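Local atomic coordinates of enoyl-CoA hydratase (Bacillus halodurans, PDB entry 3LKE), a protein that probably catalyses the reversible hydration of the double bond of enoyl-CoA thioesters, as a trimeric member of the crotonase-like family. Residues F134-H139 and K170-E175; I97-K102 and K222-L227. All blocks are in the same frame, centred on the assembly; numbering follows the deposited sequence.

Contact 1: residues F134-H139 and K170-E175; sequences FLENFH and KLFTSE
Strand 133-135 and the short strand 172-173 run antiparallel, with Phe134 and Phe172 forming a hydrogen-bonded pair. Phe172 N donates to Phe134 O at 2.8 Å, nearly straight (163°), while the return bond from Phe134 N to Phe172 O, 3.0 Å, is more bent; both lie in the carbonyl planes. Leu171 CA adds a CA-H...O contact to Phe134 O at 3.3 Å. Two residues beyond the pair on each segment, outside the strands, a water donates to Lys170 O and accepts from Glu136 N at 2.8 Å. The pair attaches 172-173, a weakly bonded strand outermost within the chain, to the small sheet 111-113, 133-135, 172-173 that accompanies the main sheet of the crotonase fold. Both phenylalanines lie on one face of it. Phe172, its CG crowded between N and the carbonyl carbon (chi1 59°), lays its ring across Phe134 CB, a CH-pi contact with CB 3.6 Å from the ring centroid. The ring planes are tilted by only 22°, but with centroids 5.6 Å apart little of one ring faces the other. Phe134's edge meets Ser174 CA through CE2 at 3.7 Å, and Phe117 packs edge-to-face with this ring. Leu135 CD1 rests against the Lys170-Leu171 peptide.

Contact 2: residues I97-K102 and K222-L227; sequences IFTSPK and KAAEEL
A single aromatic side chain at the end of one helix packs against the first turn of another: Phe98 closes helix 81-98 and meets helix 223-241, one of the C-terminal helices of the crotonase fold. With CG anti to the backbone N (chi1 -170°), its ring extends toward the second helix and presents different parts to residues one turn apart. Leu227, also with CG anti to N, brings CD2 over one face, 3.6 Å from Phe98 CG. This methyl lies 27° off the ring normal, a CH-pi contact displaced toward the CB end of the ring. The far edge is turned to the start of the helix, where Ala223 CB lies 3.9 Å from Phe98 CZ and the Ala224 backbone N is near CE2. Tyr151 of helix 149-157 packs on both Ala223 and Leu227, and Lys220 makes a cation-pi interaction with the Phe98 ring. A glycerol, probably from the crystallisation liquor, has its nearest atom about 3 Å from the Phe98 side chain. Beside the ring, Thr99 directs OG1 back to Leu95 O and its methyl to the second helix, CG2 touching Ala224 CB at 3.6 Å.

Contact 1 and contact 2 sit on opposite sides of the chain's centre, their own centres 25 Å apart and their nearest atoms about 13 Å apart. Along the sequence the order is 97-102, 134-139, 170-175, 222-227, so contact 2 joins the outermost pair and contact 1 the pair between them. They share no helix or strand: contact 1 combines strand pairing in the small three-stranded sheet with ring packing, whereas contact 2 is side-chain packing between two helices. Both lead into the main sheet: 97-102 runs into strand 103-108, and helix 174-180 precedes strand 185-187, with strand 125-129 between the two. All four segments lie within one enoyl-CoA hydratase/isomerase family region.

Contact 1: residues F134-H139 and K170-E175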
loop_
_atom_site.group_PDB
_atom_site.type_symbol
_atom_site.label_atom_id
_atom_site.label_comp_id
_atom_site.label_asym_id
_atom_site.label_seq_id
_atom_site.Cartn_x
_atom_site.Cartn_y
_atom_site.Cartn_z
ATOM N N PHE A 134 -2.554 -23.187 -5.929
ATOM C CA PHE A 134 -3.329 -22.292 -5.078
ATOM C C PHE A 134 -4.690 -22.031 -5.698
ATOM O O PHE A 134 -4.834 -22.073 -6.916
ATOM C CB PHE A 134 -2.581 -20.958 -4.933
ATOM C CG PHE A 134 -1.195 -21.104 -4.370
ATOM C CD1 PHE A 134 -0.982 -21.002 -3.007
ATOM C CD2 PHE A 134 -0.112 -21.341 -5.204
ATOM C CE1 PHE A 134 0.291 -21.129 -2.475
ATOM C CE2 PHE A 134 1.160 -21.476 -4.680
ATOM C CZ PHE A 134 1.356 -21.366 -3.305
ATOM N N LEU A 135 -5.681 -21.760 -4.855
ATOM C CA LEU A 135 -7.046 -21.528 -5.316
ATOM C C LEU A 135 -7.813 -20.613 -4.360
ATOM O O LEU A 135 -7.740 -20.774 -3.152
ATOM C CB LEU A 135 -7.779 -22.870 -5.466
ATOM C CG LEU A 135 -9.234 -22.846 -5.961
ATOM C CD1 LEU A 135 -9.303 -22.323 -7.385
ATOM C CD2 LEU A 135 -9.847 -24.249 -5.863
ATOM N N GLU A 136 -8.534 -19.644 -4.919
ATOM C CA GLU A 136 -9.449 -18.796 -4.163
ATOM C C GLU A 136 -10.797 -18.921 -4.860
ATOM O O GLU A 136 -10.991 -18.362 -5.937
ATOM C CB GLU A 136 -8.984 -17.341 -4.210
ATOM C CG GLU A 136 -7.544 -17.162 -3.781
ATOM C CD GLU A 136 -7.373 -17.223 -2.281
ATOM O OE1 GLU A 136 -8.387 -17.395 -1.567
ATOM O OE2 GLU A 136 -6.223 -17.086 -1.811
ATOM N N ASN A 137 -11.717 -19.668 -4.268
ATOM C CA ASN A 137 -12.906 -20.071 -5.001
ATOM C C ASN A 137 -14.201 -19.499 -4.449
ATOM O O ASN A 137 -15.280 -20.024 -4.716
ATOM C CB ASN A 137 -12.996 -21.593 -5.058
ATOM C CG ASN A 137 -13.754 -22.084 -6.271
ATOM O OD1 ASN A 137 -13.718 -21.466 -7.339
ATOM N ND2 ASN A 137 -14.434 -23.220 -6.118
ATOM N N PHE A 138 -14.083 -18.425 -3.680
ATOM C CA PHE A 138 -15.237 -17.816 -3.025
ATOM C C PHE A 138 -16.330 -17.392 -4.015
ATOM O O PHE A 138 -17.516 -17.518 -3.714
ATOM C CB PHE A 138 -14.821 -16.586 -2.214
ATOM C CG PHE A 138 -13.754 -16.851 -1.189
ATOM C CD1 PHE A 138 -14.070 -17.445 0.025
ATOM C CD2 PHE A 138 -12.438 -16.476 -1.427
ATOM C CE1 PHE A 138 -13.097 -17.677 0.970
ATOM C CE2 PHE A 138 -11.441 -16.724 -0.478
ATOM C CZ PHE A 138 -11.777 -17.313 0.721
ATOM N N HIS A 139 -15.926 -16.880 -5.178
ATOM C CA HIS A 139 -16.881 -16.313 -6.150
ATOM C C HIS A 139 -17.893 -17.366 -6.618
ATOM O O HIS A 139 -19.104 -17.142 -6.593
ATOM C CB HIS A 139 -16.129 -15.728 -7.349
ATOM C CG HIS A 139 -17.002 -15.020 -8.345
ATOM N ND1 HIS A 139 -17.631 -13.825 -8.073
ATOM C CD2 HIS A 139 -17.314 -15.325 -9.628
ATOM C CE1 HIS A 139 -18.304 -13.429 -9.142
ATOM N NE2 HIS A 139 -18.127 -14.322 -10.100
ATOM N N LYS A 170 -9.345 -19.330 -10.572
ATOM C CA LYS A 170 -8.580 -20.373 -11.237
ATOM C C LYS A 170 -7.510 -20.948 -10.322
ATOM O O LYS A 170 -6.951 -20.238 -9.492
ATOM C CB LYS A 170 -7.921 -19.824 -12.501
ATOM C CG LYS A 170 -8.906 -19.331 -13.545
ATOM C CD LYS A 170 -8.222 -19.008 -14.864
ATOM C CE LYS A 170 -7.275 -17.821 -14.740
ATOM N NZ LYS A 170 -6.034 -18.163 -13.991
ATOM N N LEU A 171 -7.231 -22.239 -10.472
ATOM C CA LEU A 171 -6.048 -22.813 -9.845
ATOM C C LEU A 171 -4.841 -22.075 -10.409
ATOM O O LEU A 171 -4.684 -21.984 -11.626
ATOM C CB LEU A 171 -5.938 -24.304 -10.164
ATOM C CG LEU A 171 -6.502 -25.281 -9.137
ATOM C CD1 LEU A 171 -6.773 -26.637 -9.787
ATOM C CD2 LEU A 171 -5.557 -25.419 -7.941
ATOM N N PHE A 172 -4.004 -21.513 -9.545
ATOM C CA PHE A 172 -2.845 -20.793 -10.045
ATOM C C PHE A 172 -1.534 -21.318 -9.470
ATOM O O PHE A 172 -1.511 -21.949 -8.423
ATOM C CB PHE A 172 -2.985 -19.264 -9.894
ATOM C CG PHE A 172 -3.172 -18.779 -8.473
ATOM C CD1 PHE A 172 -4.438 -18.705 -7.911
ATOM C CD2 PHE A 172 -2.085 -18.332 -7.726
ATOM C CE1 PHE A 172 -4.617 -18.239 -6.616
ATOM C CE2 PHE A 172 -2.256 -17.854 -6.431
ATOM C CZ PHE A 172 -3.531 -17.805 -5.877
ATOM N N THR A 173 -0.448 -21.040 -10.179
ATOM C CA THR A 173 0.833 -21.656 -9.895
ATOM C C THR A 173 1.611 -20.892 -8.842
ATOM O O THR A 173 1.304 -19.741 -8.527
ATOM C CB THR A 173 1.715 -21.677 -11.152
ATOM O OG1 THR A 173 1.964 -20.332 -11.568
ATOM C CG2 THR A 173 1.030 -22.436 -12.273
ATOM N N SER A 174 2.651 -21.538 -8.334
ATOM C CA SER A 174 3.597 -20.887 -7.448
ATOM C C SER A 174 4.212 -19.662 -8.127
ATOM O O SER A 174 4.447 -18.640 -7.489
ATOM C CB SER A 174 4.690 -21.880 -7.035
ATOM O OG SER A 174 5.300 -22.453 -8.182
ATOM N N GLU A 175 4.484 -19.767 -9.424
ATOM C CA GLU A 175 5.055 -18.635 -10.149
ATOM C C GLU A 175 4.115 -17.435 -10.069
ATOM O O GLU A 175 4.555 -16.303 -9.838
ATOM C CB GLU A 175 5.334 -18.991 -11.611
ATOM C CG GLU A 175 6.742 -19.512 -11.856
ATOM C CD GLU A 175 7.813 -18.475 -11.540
ATOM O OE1 GLU A 175 7.663 -17.308 -11.965
ATOM O OE2 GLU A 175 8.812 -18.826 -10.873
HETATM O O HOH W 1 -7.916 -18.759 -7.450
#

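Contact 2: residues I97-K102 and K222-L227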
loop_
_atom_site.group_PDB
_atom_site.type_symbol
_atom_site.label_atom_id
_atom_site.label_comp_id
_atom_site.label_asym_id
_atom_site.label_seq_id
_atom_site.Cartn_x
_atom_site.Cartn_y
_atom_site.Cartn_z
ATOM N N ILE A 97 -1.055 -15.856 14.899
ATOM C CA ILE A 97 0.109 -15.875 14.028
ATOM C C ILE A 97 0.537 -14.438 13.779
ATOM O O ILE A 97 1.688 -14.086 13.988
ATOM C CB ILE A 97 -0.196 -16.554 12.681
ATOM C CG1 ILE A 97 -0.510 -18.035 12.906
ATOM C CG2 ILE A 97 0.986 -16.411 11.708
ATOM C CD1 ILE A 97 -1.031 -18.737 11.673
ATOM N N PHE A 98 -0.413 -13.614 13.354
ATOM C CA PHE A 98 -0.116 -12.233 13.012
ATOM C C PHE A 98 0.581 -11.483 14.139
ATOM O O PHE A 98 1.490 -10.696 13.897
ATOM C CB PHE A 98 -1.397 -11.493 12.638
ATOM C CG PHE A 98 -1.145 -10.137 12.047
ATOM C CD1 PHE A 98 -0.743 -10.005 10.726
ATOM C CD2 PHE A 98 -1.321 -8.991 12.806
ATOM C CE1 PHE A 98 -0.520 -8.748 10.177
ATOM C CE2 PHE A 98 -1.093 -7.723 12.255
ATOM C CZ PHE A 98 -0.698 -7.610 10.947
ATOM N N THR A 99 0.146 -11.712 15.372
ATOM C CA THR A 99 0.701 -10.977 16.502
ATOM C C THR A 99 1.853 -11.726 17.170
ATOM O O THR A 99 2.300 -11.348 18.253
ATOM C CB THR A 99 -0.366 -10.657 17.575
ATOM O OG1 THR A 99 -0.998 -11.869 18.017
ATOM C CG2 THR A 99 -1.437 -9.705 17.031
ATOM N N SER A 100 2.323 -12.800 16.547
ATOM C CA SER A 100 3.468 -13.516 17.107
ATOM C C SER A 100 4.690 -12.610 17.187
ATOM O O SER A 100 4.982 -11.878 16.243
ATOM C CB SER A 100 3.815 -14.734 16.263
ATOM O OG SER A 100 4.979 -15.380 16.776
ATOM N N PRO A 101 5.412 -12.653 18.318
ATOM C CA PRO A 101 6.693 -11.947 18.471
ATOM C C PRO A 101 7.860 -12.669 17.791
ATOM O O PRO A 101 8.944 -12.096 17.621
ATOM C CB PRO A 101 6.901 -11.942 19.987
ATOM C CG PRO A 101 6.223 -13.208 20.446
ATOM C CD PRO A 101 5.005 -13.348 19.557
ATOM N N LYS A 102 7.633 -13.922 17.392
ATOM C CA LYS A 102 8.659 -14.730 16.746
ATOM C C LYS A 102 8.597 -14.530 15.247
ATOM O O LYS A 102 7.554 -14.139 14.714
ATOM C CB LYS A 102 8.427 -16.219 17.046
ATOM C CG LYS A 102 8.060 -16.499 18.488
ATOM C CD LYS A 102 9.180 -16.067 19.408
ATOM C CE LYS A 102 8.860 -16.391 20.864
ATOM N NZ LYS A 102 10.026 -16.073 21.737
ATOM N N LYS A 222 -0.866 -0.304 14.345
ATOM C CA LYS A 222 -2.238 -0.563 14.770
ATOM C C LYS A 222 -2.917 -1.686 13.981
ATOM O O LYS A 222 -4.111 -1.937 14.154
ATOM C CB LYS A 222 -3.067 0.718 14.632
ATOM C CG LYS A 222 -2.534 1.870 15.458
ATOM C CD LYS A 222 -2.553 1.521 16.940
ATOM C CE LYS A 222 -1.816 2.571 17.768
ATOM N NZ LYS A 222 -2.388 3.935 17.572
ATOM N N ALA A 223 -2.157 -2.354 13.119
ATOM C CA ALA A 223 -2.724 -3.344 12.211
ATOM C C ALA A 223 -3.409 -4.506 12.931
ATOM O O ALA A 223 -4.423 -5.016 12.466
ATOM C CB ALA A 223 -1.658 -3.856 11.246
ATOM N N ALA A 224 -2.870 -4.925 14.068
ATOM C CA ALA A 224 -3.463 -6.068 14.756
ATOM C C ALA A 224 -4.899 -5.769 15.186
ATOM O O ALA A 224 -5.772 -6.636 15.115
ATOM C CB ALA A 224 -2.611 -6.484 15.945
ATOM N N GLU A 225 -5.149 -4.540 15.634
ATOM C CA GLU A 225 -6.495 -4.160 16.053
ATOM C C GLU A 225 -7.426 -4.116 14.847
ATOM O O GLU A 225 -8.580 -4.557 14.909
ATOM C CB GLU A 225 -6.479 -2.802 16.759
ATOM C CG GLU A 225 -7.854 -2.323 17.181
ATOM C CD GLU A 225 -8.555 -3.313 18.094
ATOM O OE1 GLU A 225 -7.882 -3.877 18.987
ATOM O OE2 GLU A 225 -9.778 -3.521 17.918
ATOM N N GLU A 226 -6.912 -3.587 13.743
ATOM C CA GLU A 226 -7.662 -3.531 12.503
ATOM C C GLU A 226 -8.006 -4.917 11.971
ATOM O O GLU A 226 -9.108 -5.136 11.473
ATOM C CB GLU A 226 -6.885 -2.729 11.461
ATOM C CG GLU A 226 -6.631 -1.314 11.914
ATOM C CD GLU A 226 -7.897 -0.632 12.395
ATOM O OE1 GLU A 226 -8.839 -0.477 11.584
ATOM O OE2 GLU A 226 -7.953 -0.254 13.589
ATOM N N LEU A 227 -7.051 -5.837 12.054
ATOM C CA LEU A 227 -7.282 -7.213 11.624
ATOM C C LEU A 227 -8.356 -7.844 12.511
ATOM O O LEU A 227 -9.282 -8.518 12.033
ATOM C CB LEU A 227 -5.976 -8.024 11.698
ATOM C CG LEU A 227 -6.104 -9.535 11.468
ATOM C CD1 LEU A 227 -6.834 -9.823 10.141
ATOM C CD2 LEU A 227 -4.729 -10.182 11.502
#